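Local coordinates for CalsepRRP (Calystegia sepium, PDB 1JY5), which is an RNase-related protein of the RNase T2 family and may bind or cleave RNA, at residues Thr13-Glu18 with Pro80-Pro85. Numbering follows the deposited sequence.
Sequences TWSGTE and PSYSCP. Unlike the reference sequence in segment 80-85: Pro85 (reference Met).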
ATOM      1  N   THR A  13      -3.619   1.605  -0.778  1.00 14.43           N
ATOM      2  CA  THR A  13      -4.289   2.749  -1.377  1.00 16.33           C
ATOM      3  C   THR A  13      -5.784   2.501  -1.537  1.00 15.60           C
ATOM      4  O   THR A  13      -6.193   1.430  -1.986  1.00 13.65           O
ATOM      5  CB  THR A  13      -3.709   3.046  -2.772  1.00 14.69           C
ATOM      6  OG1 THR A  13      -2.295   3.244  -2.667  1.00 17.73           O
ATOM      7  CG2 THR A  13      -4.353   4.286  -3.367  1.00 18.54           C
ATOM      8  N   TRP A  14      -6.598   3.482  -1.165  1.00 16.60           N
ATOM      9  CA  TRP A  14      -8.042   3.343  -1.327  1.00 16.62           C
ATOM     10  C   TRP A  14      -8.311   3.750  -2.775  1.00 15.36           C
ATOM     11  O   TRP A  14      -8.201   4.922  -3.136  1.00 14.49           O
ATOM     12  CB  TRP A  14      -8.789   4.252  -0.349  1.00 17.62           C
ATOM     13  CG  TRP A  14     -10.286   4.113  -0.458  1.00 20.08           C
ATOM     14  CD1 TRP A  14     -11.149   4.967  -1.087  1.00 19.47           C
ATOM     15  CD2 TRP A  14     -11.086   3.026   0.032  1.00 20.57           C
ATOM     16  NE1 TRP A  14     -12.437   4.481  -1.017  1.00 20.79           N
ATOM     17  CE2 TRP A  14     -12.426   3.291  -0.339  1.00 22.08           C
ATOM     18  CE3 TRP A  14     -10.801   1.854   0.745  1.00 19.86           C
ATOM     19  CZ2 TRP A  14     -13.478   2.426  -0.017  1.00 20.95           C
ATOM     20  CZ3 TRP A  14     -11.846   0.992   1.066  1.00 21.90           C
ATOM     21  CH2 TRP A  14     -13.172   1.285   0.682  1.00 20.81           C
ATOM     22  N   SER A  15      -8.656   2.768  -3.603  1.00 16.05           N
ATOM     23  CA  SER A  15      -8.886   3.001  -5.028  1.00 16.20           C
ATOM     24  C   SER A  15      -9.879   4.117  -5.344  1.00 17.47           C
ATOM     25  O   SER A  15      -9.697   4.864  -6.310  1.00 16.62           O
ATOM     26  CB  SER A  15      -9.344   1.706  -5.712  1.00 15.96           C
ATOM     27  OG  SER A  15     -10.665   1.359  -5.337  1.00 16.12           O
ATOM     28  N   GLY A  16     -10.921   4.228  -4.529  1.00 18.69           N
ATOM     29  CA  GLY A  16     -11.934   5.247  -4.751  1.00 20.75           C
ATOM     30  C   GLY A  16     -11.412   6.667  -4.639  1.00 22.38           C
ATOM     31  O   GLY A  16     -11.859   7.562  -5.353  1.00 22.29           O
ATOM     32  N   THR A  17     -10.451   6.880  -3.751  1.00 21.39           N
ATOM     33  CA  THR A  17      -9.896   8.212  -3.553  1.00 22.08           C
ATOM     34  C   THR A  17      -8.875   8.564  -4.632  1.00 24.84           C
ATOM     35  O   THR A  17      -8.571   9.737  -4.870  1.00 23.81           O
ATOM     36  CB  THR A  17      -9.241   8.310  -2.169  1.00 19.48           C
ATOM     37  OG1 THR A  17     -10.233   8.062  -1.169  1.00 19.62           O
ATOM     38  CG2 THR A  17      -8.633   9.684  -1.945  1.00 19.77           C
ATOM     39  N   GLU A  18      -8.360   7.540  -5.296  1.00 26.01           N
ATOM     40  CA  GLU A  18      -7.368   7.732  -6.342  1.00 30.19           C
ATOM     41  C   GLU A  18      -8.048   7.988  -7.681  1.00 31.16           C
ATOM     42  O   GLU A  18      -7.419   8.432  -8.643  1.00 31.14           O
ATOM     43  CB  GLU A  18      -6.480   6.489  -6.435  1.00 32.80           C
ATOM     44  CG  GLU A  18      -4.994   6.779  -6.533  1.00 37.73           C
ATOM     45  CD  GLU A  18      -4.504   7.706  -5.440  1.00 37.83           C
ATOM     46  OE1 GLU A  18      -4.783   7.448  -4.253  1.00 40.28           O
ATOM     47  OE2 GLU A  18      -3.831   8.702  -5.773  1.00 41.95           O
ATOM     48  N   PRO A  80      -2.334  -2.347  -8.770  1.00 18.10           N
ATOM     49  CA  PRO A  80      -2.412  -1.511  -9.975  1.00 18.23           C
ATOM     50  C   PRO A  80      -1.924  -0.079  -9.779  1.00 18.68           C
ATOM     51  O   PRO A  80      -1.696   0.371  -8.659  1.00 15.85           O
ATOM     52  CB  PRO A  80      -3.905  -1.515 -10.317  1.00 18.21           C
ATOM     53  CG  PRO A  80      -4.486  -2.635  -9.499  1.00 24.77           C
ATOM     54  CD  PRO A  80      -3.681  -2.609  -8.240  1.00 16.03           C
ATOM     55  N   SER A  81      -1.789   0.629 -10.894  1.00 19.30           N
ATOM     56  CA  SER A  81      -1.392   2.026 -10.898  1.00 23.55           C
ATOM     57  C   SER A  81      -2.682   2.808 -11.174  1.00 25.38           C
ATOM     58  O   SER A  81      -3.573   2.303 -11.863  1.00 24.31           O
ATOM     59  CB  SER A  81      -0.377   2.276 -12.015  1.00 24.38           C
ATOM     60  OG  SER A  81       0.027   3.630 -12.045  1.00 30.37           O
ATOM     61  N   TYR A  82      -2.801   4.020 -10.633  1.00 28.09           N
ATOM     62  CA  TYR A  82      -4.000   4.831 -10.858  1.00 32.03           C
ATOM     63  C   TYR A  82      -3.686   6.133 -11.596  1.00 35.76           C
ATOM     64  O   TYR A  82      -4.260   7.182 -11.294  1.00 36.42           O
ATOM     65  CB  TYR A  82      -4.700   5.167  -9.531  1.00 31.35           C
ATOM     66  CG  TYR A  82      -5.222   3.966  -8.780  1.00 30.27           C
ATOM     67  CD1 TYR A  82      -4.454   3.351  -7.795  1.00 28.63           C
ATOM     68  CD2 TYR A  82      -6.467   3.414  -9.087  1.00 30.09           C
ATOM     69  CE1 TYR A  82      -4.905   2.215  -7.133  1.00 27.88           C
ATOM     70  CE2 TYR A  82      -6.929   2.271  -8.432  1.00 30.19           C
ATOM     71  CZ  TYR A  82      -6.138   1.677  -7.454  1.00 29.21           C
ATOM     72  OH  TYR A  82      -6.573   0.535  -6.816  1.00 27.17           O
ATOM     73  N   SER A  83      -2.783   6.055 -12.570  1.00 38.72           N
ATOM     74  CA  SER A  83      -2.382   7.221 -13.348  1.00 41.72           C
ATOM     75  C   SER A  83      -1.710   6.762 -14.642  1.00 42.89           C
ATOM     76  O   SER A  83      -1.269   5.615 -14.740  1.00 42.86           O
ATOM     77  CB  SER A  83      -1.410   8.075 -12.529  1.00 42.57           C
ATOM     78  OG  SER A  83      -1.193   9.339 -13.133  1.00 46.02           O
ATOM     79  N   CYS A  84      -1.638   7.651 -15.632  1.00 43.51           N
ATOM     80  CA  CYS A  84      -1.014   7.319 -16.910  1.00 43.57           C
ATOM     81  C   CYS A  84       0.396   7.877 -17.071  1.00 43.82           C
ATOM     82  O   CYS A  84       1.244   7.257 -17.717  1.00 45.58           O
ATOM     83  CB  CYS A  84      -1.900   7.785 -18.075  1.00 43.60           C
ATOM     84  SG  CYS A  84      -3.510   6.943 -18.057  1.00 44.46           S
ATOM     85  N   PRO A  85       0.672   9.057 -16.494  1.00 43.50           N
ATOM     86  CA  PRO A  85       2.028   9.587 -16.645  1.00 43.93           C
ATOM     87  C   PRO A  85       3.040   8.710 -15.913  1.00 43.13           C
ATOM     88  O   PRO A  85       2.807   8.289 -14.780  1.00 41.95           O
ATOM     89  CB  PRO A  85       1.920  10.988 -16.045  1.00 45.23           C
ATOM     90  CG  PRO A  85       0.858  10.827 -15.005  1.00 44.90           C
ATOM     91  CD  PRO A  85      -0.173   9.997 -15.740  1.00 44.73           C
TER
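Tyr82 reaches from the loop 80-85 to the short helical turn 15-18 that follows strand 7-14, and its ring lies against Glu18 at one end and Ser15 at the other. Packing is tight at both ends, over the face at Glu18 and beside the hydroxyl at Ser15. Glu18 CB sits over one face of the Tyr82 ring, 4.1 Å from the centroid and 28° off the normal, a CH-pi contact, while Glu18 CG presses on Tyr82 CB at 3.4 Å. The two side chains cross at about a right angle. A bend at chi2 (52°) then turns the Glu18 chain so that its carboxylate leads away from the loop, with OE1 near Glu176 OE2, a pairing of like charges that may favour a proton on one of the two. At the far end of the ring, Ser15 CB approaches obliquely, 3.2 Å from Tyr82 OH and 3.6 Å from Tyr82 CZ. The polar ends of this pair look elsewhere: Tyr82 OH bonds to Thr41 OG1 on strand 40-48, and Ser15 OG to Gly39 N. A chi1 of -63°, with CG anti to the carbonyl carbon, sets the tyrosine ring against the turn. Packing is looser at Thr13, whose CG2 comes obliquely to Tyr82 CE1 at 4.3 Å. Beyond the tyrosine the loop departs from the turn towards the more exposed Pro85, past Cys84, which is disulfide-linked to Cys26. Were Tyr82 an alanine, Thr41 OG1 would probably lose its phenolic partner and a gap would open beside Glu18 CB and Ser15 CB. Across the two segments the contact is thus van der Waals and CH-pi, carbon against the ring and its hydroxyl oxygen, while that hydroxyl's hydrogen bond ties the loop to the central antiparallel sheet of this RNase T2 fold.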